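PDB 3GVE: YfkN protein from Bacillus subtilis subsp. subtilis, which belongs to the calcineurin-like phosphoesterase family of metal-binding proteins and carries a manganese and a magnesium ion side by side in this crystal. Local coordinates for residues A41-L46 against N316-N321; V60-D64 against A213-T217; P128-A132 against Y143-V147. All blocks are in the same frame, centred on the assembly; numbering follows the deposited sequence.

Overall arrangement
The chain is that of a calcineurin-like phosphoesterase with two metals. Contact 2 lies at the heart, where the chain leaving strands 57-61 and 210-215 comes together, its loops giving Asp64 and His216 to the metals. Contact 3 sits beside it, centres about 11 Å apart, and reaches the same sheet through strand 146-154. Contact 1 is peripheral: its centre is about 21 Å from that of contact 2 and about 29 Å from that of contact 3, on the opposite side of the chain's centre. Along the sequence 41-46 and 60-64 come first, then both segments of contact 3, then 213-217, and finally 316-321, which leads the C-terminal helix back onto helix 40-53.

Contact 1 (A41-L46 against N316-N321); sequences ARTAQL and NVTSRN
Residues 41-46 are helical throughout, in the first turns of helix 40-53, whereas 316-321 is an irregular, mostly extended link between strand 300-312 and helix 322-340. The link runs along the helix surface in the reverse sense, so that Leu46 lies by Asn316 and Val317 while the CA atoms of Ala41 and Arg320 approach to 5.0 Å. One backbone hydrogen bond fixes this end, from Asn321 N to Ala41 O at 2.8 Å. Asn321, chi1 t, aims its side chain at the helix: ND2 donates to Gln45 OE1 at 3.1 Å, and CG lies 3.7 Å from Ala44 CB. Its OD1 accepts from the backbone N of Val324, which makes Asn321 the N-cap of helix 322-340, so one side chain caps the C-terminal helix and also bonds to the early one. Gln45, folded m,m, extends the polar chain with a weak bond from NE2 to Ser319 OG, 3.4 Å. Nearer the link's beginning the contact turns apolar. Val317, chi1 t, points inward and places CG2 3.6 Å from Leu46 CD2 and CG1 3.8 Å from Gln45 CG; Leu46 CD2 also meets Asn316 CB at 3.8 Å. Arg42 stretches out m,t,t past Val317, and water 1 lies 2.9 Å from Arg42 NH1 and 3.0 Å from Val317 O. Water 2 takes a bond from Arg42 NH1 at 3.2 Å and gives a weak one to Thr318 O at 3.3 Å. Arg42 NE forms a salt bridge with Asp26, which also pairs with Arg320, itself bridged to Glu34 as well; Arg320 CG rests 3.7 Å from Ala41 CB.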
loop_
_atom_site.group_PDB
_atom_site.type_symbol
_atom_site.label_atom_id
_atom_site.label_comp_id
_atom_site.label_asym_id
_atom_site.label_seq_id
_atom_site.Cartn_x
_atom_site.Cartn_y
_atom_site.Cartn_z
ATOM N N ALA A 41 -8.120 15.447 -4.461
ATOM C CA ALA A 41 -8.493 16.333 -5.555
ATOM C C ALA A 41 -9.738 15.832 -6.301
ATOM O O ALA A 41 -10.505 16.632 -6.790
ATOM C CB ALA A 41 -7.326 16.528 -6.515
ATOM N N ARG A 42 -9.933 14.518 -6.368
ATOM C CA ARG A 42 -11.146 13.942 -6.947
ATOM C C ARG A 42 -12.280 13.837 -5.931
ATOM O O ARG A 42 -13.387 14.175 -6.232
ATOM C CB ARG A 42 -10.850 12.585 -7.605
ATOM C CG ARG A 42 -10.105 12.772 -8.922
ATOM C CD ARG A 42 -9.653 11.474 -9.566
ATOM N NE ARG A 42 -9.094 11.748 -10.897
ATOM C CZ ARG A 42 -9.789 11.715 -12.023
ATOM N NH1 ARG A 42 -11.071 11.377 -12.038
ATOM N NH2 ARG A 42 -9.178 11.994 -13.159
ATOM N N THR A 43 -11.979 13.401 -4.715
ATOM C CA THR A 43 -13.029 13.278 -3.699
ATOM C C THR A 43 -13.722 14.613 -3.436
ATOM O O THR A 43 -14.909 14.650 -3.178
ATOM C CB THR A 43 -12.465 12.743 -2.359
ATOM O OG1 THR A 43 -11.334 11.912 -2.610
ATOM C CG2 THR A 43 -13.533 11.966 -1.572
ATOM N N ALA A 44 -12.952 15.691 -3.514
ATOM C CA ALA A 44 -13.463 17.026 -3.268
ATOM C C ALA A 44 -14.556 17.424 -4.266
ATOM O O ALA A 44 -15.347 18.278 -3.973
ATOM C CB ALA A 44 -12.314 18.041 -3.261
ATOM N N GLN A 45 -14.593 16.768 -5.425
ATOM C CA GLN A 45 -15.656 17.020 -6.389
ATOM C C GLN A 45 -16.963 16.446 -5.870
ATOM O O GLN A 45 -17.989 17.061 -6.037
ATOM C CB GLN A 45 -15.303 16.455 -7.774
ATOM C CG GLN A 45 -14.012 17.020 -8.377
ATOM C CD GLN A 45 -14.116 18.463 -8.800
ATOM O OE1 GLN A 45 -14.420 19.329 -8.019
ATOM N NE2 GLN A 45 -13.815 18.718 -10.066
ATOM N N LEU A 46 -16.908 15.287 -5.210
ATOM C CA LEU A 46 -18.099 14.745 -4.546
ATOM C C LEU A 46 -18.530 15.621 -3.373
ATOM O O LEU A 46 -19.704 15.802 -3.129
ATOM C CB LEU A 46 -17.870 13.320 -4.039
ATOM C CG LEU A 46 -17.569 12.255 -5.090
ATOM C CD1 LEU A 46 -17.331 10.905 -4.404
ATOM C CD2 LEU A 46 -18.700 12.146 -6.108
ATOM N N ASN A 316 -18.457 9.113 -11.079
ATOM C CA ASN A 316 -19.104 10.318 -10.608
ATOM C C ASN A 316 -18.209 11.537 -10.734
ATOM O O ASN A 316 -18.689 12.651 -10.701
ATOM C CB ASN A 316 -19.554 10.125 -9.163
ATOM C CG ASN A 316 -20.609 9.070 -9.040
ATOM O OD1 ASN A 316 -21.647 9.173 -9.671
ATOM N ND2 ASN A 316 -20.342 8.041 -8.262
ATOM N N VAL A 317 -16.907 11.310 -10.857
ATOM C CA VAL A 317 -15.914 12.372 -10.927
ATOM C C VAL A 317 -14.970 12.121 -12.088
ATOM O O VAL A 317 -14.469 11.028 -12.249
ATOM C CB VAL A 317 -15.052 12.417 -9.631
ATOM C CG1 VAL A 317 -13.965 13.497 -9.725
ATOM C CG2 VAL A 317 -15.929 12.618 -8.403
ATOM N N THR A 318 -14.702 13.154 -12.870
ATOM C CA THR A 318 -13.808 12.989 -14.015
ATOM C C THR A 318 -12.651 13.985 -14.055
ATOM O O THR A 318 -11.835 13.930 -14.966
ATOM C CB THR A 318 -14.571 13.048 -15.338
ATOM O OG1 THR A 318 -15.121 14.349 -15.476
ATOM C CG2 THR A 318 -15.689 12.041 -15.351
ATOM N N SER A 319 -12.580 14.891 -13.085
ATOM C CA SER A 319 -11.506 15.883 -13.048
ATOM C C SER A 319 -11.085 16.279 -11.635
ATOM O O SER A 319 -11.740 15.924 -10.677
ATOM C CB SER A 319 -11.908 17.145 -13.811
ATOM O OG SER A 319 -13.035 17.741 -13.233
ATOM N N ARG A 320 -10.000 17.039 -11.536
ATOM C CA ARG A 320 -9.490 17.520 -10.264
ATOM C C ARG A 320 -10.183 18.796 -9.830
ATOM O O ARG A 320 -10.421 19.693 -10.604
ATOM C CB ARG A 320 -7.989 17.827 -10.343
ATOM C CG ARG A 320 -7.054 16.667 -10.197
ATOM C CD ARG A 320 -5.611 17.116 -10.396
ATOM N NE ARG A 320 -5.360 17.551 -11.756
ATOM C CZ ARG A 320 -5.029 16.754 -12.764
ATOM N NH1 ARG A 320 -4.836 17.269 -13.956
ATOM N NH2 ARG A 320 -4.901 15.465 -12.602
ATOM N N ASN A 321 -10.441 18.867 -8.543
ATOM C CA ASN A 321 -11.016 20.025 -7.864
ATOM C C ASN A 321 -9.963 21.133 -7.814
ATOM O O ASN A 321 -8.825 20.928 -7.356
ATOM C CB ASN A 321 -11.347 19.644 -6.415
ATOM C CG ASN A 321 -11.915 20.802 -5.618
ATOM O OD1 ASN A 321 -11.188 21.534 -4.957
ATOM N ND2 ASN A 321 -13.225 20.943 -5.700
HETATM O O HOH W 1 -12.661 9.653 -10.283
HETATM O O HOH W 2 -11.490 10.623 -15.076
#

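Contact 2 (V60-D64 against A213-T217); sequences VDNGD and ALAHT. With MG (magnesium ion), chain D; MN (manganese (II) ion), chain C.
Asp64 OD2 bridges the two ions, 2.4 Å from MG and 2.3 Å from MN, and His216 NE2 binds MG at 2.3 Å. The Asp64 carboxylate also has His109 as a polar partner. Water 3 also spans the pair, 2.4 Å from MG and 2.2 Å from MN, while water 4 sits on MN alone at 2.2 Å. Asn108 and His249 complete the protein ligands of MG; Asp19, His21 and His251 those of MN. Two hydrogen bonds hold the segments together. His216, chi1 t and chi2 87°, donates from ND1 to Asn62 O at 2.8 Å, so the backbone carbonyl orients the imidazole whose other nitrogen takes the metal. Asn62, chi1 t, reaches across with ND2 to Ala215 O, 3.0 Å. This is the dinuclear centre characteristic of calcineurin-like phosphoesterases, with ligands carried on loops at the ends of beta-strands and an aspartate shared by both metals. The backbone is strand at 60-61 and 213-215 and turns beyond: Asp61 OD2 accepts from Gly63 N at 3.0 Å in an Asx turn, its OD1 being hydrogen-bonded to Thr17 OG1, and His216 is the centre of an inverse gamma turn. Gly63 has phi/psi 92/-178°, at which a CB would jam against the carbonyl O of Asn62; Asp64 follows at 52/54°. The CA atoms of Asn62 and Leu214 are 5.4 Å apart. Apolar packing lies on the strand side. Val60 CG2 meets Leu214 CD2 at 3.6 Å, Leu214 being m,t, and Ile246 of strand 244-247 touches both side chains.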
loop_
_atom_site.group_PDB
_atom_site.type_symbol
_atom_site.label_atom_id
_atom_site.label_comp_id
_atom_site.label_asym_id
_atom_site.label_seq_id
_atom_site.Cartn_x
_atom_site.Cartn_y
_atom_site.Cartn_z
ATOM N N VAL A 60 -16.111 16.111 7.683
ATOM C CA VAL A 60 -15.176 15.581 8.687
ATOM C C VAL A 60 -14.184 14.611 8.075
ATOM O O VAL A 60 -14.470 13.944 7.101
ATOM C CB VAL A 60 -15.934 14.881 9.853
ATOM C CG1 VAL A 60 -16.915 15.872 10.505
ATOM C CG2 VAL A 60 -16.677 13.642 9.375
ATOM N N ASP A 61 -13.008 14.558 8.672
ATOM C CA ASP A 61 -12.008 13.558 8.297
ATOM C C ASP A 61 -11.781 12.586 9.438
ATOM O O ASP A 61 -11.788 12.980 10.593
ATOM C CB ASP A 61 -10.678 14.201 7.935
ATOM C CG ASP A 61 -9.683 13.181 7.432
ATOM O OD1 ASP A 61 -9.855 12.661 6.317
ATOM O OD2 ASP A 61 -8.766 12.861 8.179
ATOM N N ASN A 62 -11.554 11.326 9.088
ATOM C CA ASN A 62 -11.420 10.268 10.083
ATOM C C ASN A 62 -10.012 9.753 10.392
ATOM O O ASN A 62 -9.875 8.720 11.027
ATOM C CB ASN A 62 -12.329 9.095 9.697
ATOM C CG ASN A 62 -12.821 8.310 10.912
ATOM O OD1 ASN A 62 -13.166 8.887 11.935
ATOM N ND2 ASN A 62 -12.872 6.975 10.776
ATOM N N GLY A 63 -8.982 10.486 9.965
ATOM C CA GLY A 63 -7.611 10.134 10.305
ATOM C C GLY A 63 -6.900 9.248 9.288
ATOM O O GLY A 63 -7.451 8.910 8.256
ATOM N N ASP A 64 -5.660 8.879 9.604
ATOM C CA ASP A 64 -4.697 8.308 8.632
ATOM C C ASP A 64 -4.629 9.243 7.408
ATOM O O ASP A 64 -4.828 8.848 6.266
ATOM C CB ASP A 64 -5.040 6.855 8.244
ATOM C CG ASP A 64 -4.384 5.838 9.150
ATOM O OD1 ASP A 64 -3.869 6.248 10.211
ATOM O OD2 ASP A 64 -4.425 4.639 8.792
ATOM N N ALA A 213 -19.158 10.460 16.087
ATOM C CA ALA A 213 -17.909 9.792 16.429
ATOM C C ALA A 213 -17.012 9.666 15.214
ATOM O O ALA A 213 -17.459 9.021 14.213
ATOM C CB ALA A 213 -18.236 8.377 16.972
ATOM N N LEU A 214 -15.821 10.226 15.298
ATOM C CA LEU A 214 -14.782 10.005 14.318
ATOM C C LEU A 214 -13.964 8.818 14.842
ATOM O O LEU A 214 -12.988 8.961 15.548
ATOM C CB LEU A 214 -13.967 11.283 14.137
ATOM C CG LEU A 214 -14.829 12.535 13.864
ATOM C CD1 LEU A 214 -13.977 13.777 13.726
ATOM C CD2 LEU A 214 -15.736 12.387 12.656
ATOM N N ALA A 215 -14.452 7.630 14.507
ATOM C CA ALA A 215 -13.919 6.402 15.053
ATOM C C ALA A 215 -12.912 5.801 14.093
ATOM O O ALA A 215 -13.276 5.144 13.141
ATOM C CB ALA A 215 -15.061 5.429 15.326
ATOM N N HIS A 216 -11.633 6.049 14.359
ATOM C CA HIS A 216 -10.588 5.496 13.492
ATOM C C HIS A 216 -10.347 4.055 13.902
ATOM O O HIS A 216 -9.416 3.728 14.614
ATOM C CB HIS A 216 -9.264 6.278 13.457
ATOM C CG HIS A 216 -8.362 5.796 12.357
ATOM N ND1 HIS A 216 -8.444 6.292 11.078
ATOM C CD2 HIS A 216 -7.480 4.770 12.302
ATOM C CE1 HIS A 216 -7.619 5.627 10.291
ATOM N NE2 HIS A 216 -7.014 4.702 11.012
ATOM N N THR A 217 -11.243 3.214 13.414
ATOM C CA THR A 217 -11.333 1.821 13.823
ATOM C C THR A 217 -12.394 1.190 12.931
ATOM O O THR A 217 -13.312 1.848 12.514
ATOM C CB THR A 217 -11.676 1.715 15.335
ATOM O OG1 THR A 217 -11.633 0.352 15.762
ATOM C CG2 THR A 217 -13.046 2.320 15.665
HETATM MG MG MG D . -5.362 3.161 10.467
HETATM MN MN MN C . -5.002 3.500 6.909
HETATM O O HOH W 3 -5.439 1.912 8.372
HETATM O O HOH W 4 -3.089 2.327 6.985
#

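Contact 3 (P128-A132 against Y143-V147); sequences PIVNA and YTPYV
This is a crossing between two pieces of chain close in sequence, joining the weakly bonded strand around 129-130 to the chain entering strand 146-154 at the edge of the large mixed sheet. The end-to-end directions of 128-132 and 143-147 differ by 114°, so the chains cross instead of pairing along their length. CA atoms come nearest at Ala132 and Pro145, 4.1 Å, and at Val130 and Thr144, 5.1 Å. One direct hydrogen bond marks the crossing, from Asn131 N to Thr144 O at 2.9 Å. Thr144 O also receives a CA-H...O contact from Val130 CA, 3.2 Å, and Pro145 CA makes another to Asn131 O, 3.3 Å. Strand 129-130 pairs in parallel with 104-105, while Val147 bonds through its backbone to Tyr167 of strand 160-170, so the crossing connects a two-stranded sheet with the larger one. In the angle between the chains, Val130 CG1 lies 3.8 Å from Val147 CG1, and Pro128 CG 3.5 Å from Val147 CG2. Ala132 CB lies 3.6 Å from Pro145 O and 4.4 Å from Pro145 CB. Water 5 lies 2.7 Å from both Ile129 O and Thr144 OG1, and water 6 lies 2.8 Å from Asn131 O and accepts from Tyr143 N at 3.3 Å. The Tyr143 ring, chi1 m, extends from the crossing onto helix 115-123, touching Leu115, Leu118 and Ile122.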
loop_
_atom_site.group_PDB
_atom_site.type_symbol
_atom_site.label_atom_id
_atom_site.label_comp_id
_atom_site.label_asym_id
_atom_site.label_seq_id
_atom_site.Cartn_x
_atom_site.Cartn_y
_atom_site.Cartn_z
ATOM N N PRO A 128 -11.250 21.831 14.711
ATOM C CA PRO A 128 -10.808 20.978 15.817
ATOM C C PRO A 128 -10.423 19.574 15.348
ATOM O O PRO A 128 -11.112 18.982 14.537
ATOM C CB PRO A 128 -12.053 20.884 16.706
ATOM C CG PRO A 128 -13.206 21.188 15.785
ATOM C CD PRO A 128 -12.668 22.199 14.827
ATOM N N ILE A 129 -9.329 19.070 15.891
ATOM C CA ILE A 129 -8.895 17.688 15.702
ATOM C C ILE A 129 -8.996 17.040 17.080
ATOM O O ILE A 129 -8.331 17.442 18.010
ATOM C CB ILE A 129 -7.483 17.643 15.096
ATOM C CG1 ILE A 129 -7.549 18.200 13.670
ATOM C CG2 ILE A 129 -6.961 16.228 15.073
ATOM C CD1 ILE A 129 -6.184 18.386 12.989
ATOM N N VAL A 130 -9.880 16.071 17.204
ATOM C CA VAL A 130 -10.243 15.546 18.507
ATOM C C VAL A 130 -9.766 14.112 18.680
ATOM O O VAL A 130 -9.674 13.355 17.726
ATOM C CB VAL A 130 -11.787 15.634 18.750
ATOM C CG1 VAL A 130 -12.215 17.118 18.859
ATOM C CG2 VAL A 130 -12.572 14.929 17.630
ATOM N N ASN A 131 -9.488 13.753 19.920
ATOM C CA ASN A 131 -9.219 12.377 20.301
ATOM C C ASN A 131 -9.440 12.219 21.805
ATOM O O ASN A 131 -8.904 13.015 22.561
ATOM C CB ASN A 131 -7.800 11.956 19.937
ATOM C CG ASN A 131 -7.438 10.633 20.574
ATOM O OD1 ASN A 131 -6.989 10.599 21.707
ATOM N ND2 ASN A 131 -7.698 9.540 19.882
ATOM N N ALA A 132 -10.221 11.235 22.187
ATOM C CA ALA A 132 -10.626 11.087 23.571
ATOM C C ALA A 132 -9.847 10.027 24.323
ATOM O O ALA A 132 -9.834 10.055 25.540
ATOM C CB ALA A 132 -12.130 10.784 23.649
ATOM N N TYR A 143 -5.022 15.056 23.946
ATOM C CA TYR A 143 -5.564 15.888 22.866
ATOM C C TYR A 143 -6.913 16.426 23.306
ATOM O O TYR A 143 -7.510 15.930 24.229
ATOM C CB TYR A 143 -5.722 15.051 21.563
ATOM C CG TYR A 143 -4.407 14.445 21.161
ATOM C CD1 TYR A 143 -3.443 15.205 20.534
ATOM C CD2 TYR A 143 -4.094 13.132 21.494
ATOM C CE1 TYR A 143 -2.217 14.670 20.229
ATOM C CE2 TYR A 143 -2.887 12.595 21.196
ATOM C CZ TYR A 143 -1.950 13.363 20.570
ATOM O OH TYR A 143 -0.717 12.847 20.301
ATOM N N THR A 144 -7.397 17.429 22.598
ATOM C CA THR A 144 -8.766 17.900 22.768
ATOM C C THR A 144 -9.715 16.694 22.685
ATOM O O THR A 144 -9.792 16.052 21.647
ATOM C CB THR A 144 -9.124 18.861 21.616
ATOM O OG1 THR A 144 -8.089 19.848 21.464
ATOM C CG2 THR A 144 -10.443 19.540 21.851
ATOM N N PRO A 145 -10.421 16.368 23.765
ATOM C CA PRO A 145 -11.197 15.123 23.742
ATOM C C PRO A 145 -12.454 15.165 22.895
ATOM O O PRO A 145 -12.829 14.094 22.308
ATOM C CB PRO A 145 -11.493 14.830 25.209
ATOM C CG PRO A 145 -11.576 16.195 25.805
ATOM C CD PRO A 145 -10.448 17.015 25.098
ATOM N N TYR A 146 -13.059 16.324 22.777
ATOM C CA TYR A 146 -14.267 16.497 22.003
ATOM C C TYR A 146 -14.439 17.997 21.862
ATOM O O TYR A 146 -13.764 18.738 22.556
ATOM C CB TYR A 146 -15.475 15.863 22.713
ATOM C CG TYR A 146 -15.880 16.580 23.985
ATOM C CD1 TYR A 146 -16.694 17.694 23.940
ATOM C CD2 TYR A 146 -15.438 16.149 25.226
ATOM C CE1 TYR A 146 -17.066 18.369 25.098
ATOM C CE2 TYR A 146 -15.809 16.824 26.389
ATOM C CZ TYR A 146 -16.621 17.927 26.308
ATOM O OH TYR A 146 -16.987 18.604 27.453
ATOM N N VAL A 147 -15.344 18.356 20.956
ATOM C CA VAL A 147 -15.738 19.797 20.802
ATOM C C VAL A 147 -17.212 19.785 20.553
ATOM O O VAL A 147 -17.763 18.823 19.992
ATOM C CB VAL A 147 -14.937 20.493 19.687
ATOM C CG1 VAL A 147 -13.465 20.531 19.992
ATOM C CG2 VAL A 147 -15.267 19.920 18.371
HETATM O O HOH W 5 -6.800 19.289 19.171
HETATM O O HOH W 6 -7.124 12.656 24.634
#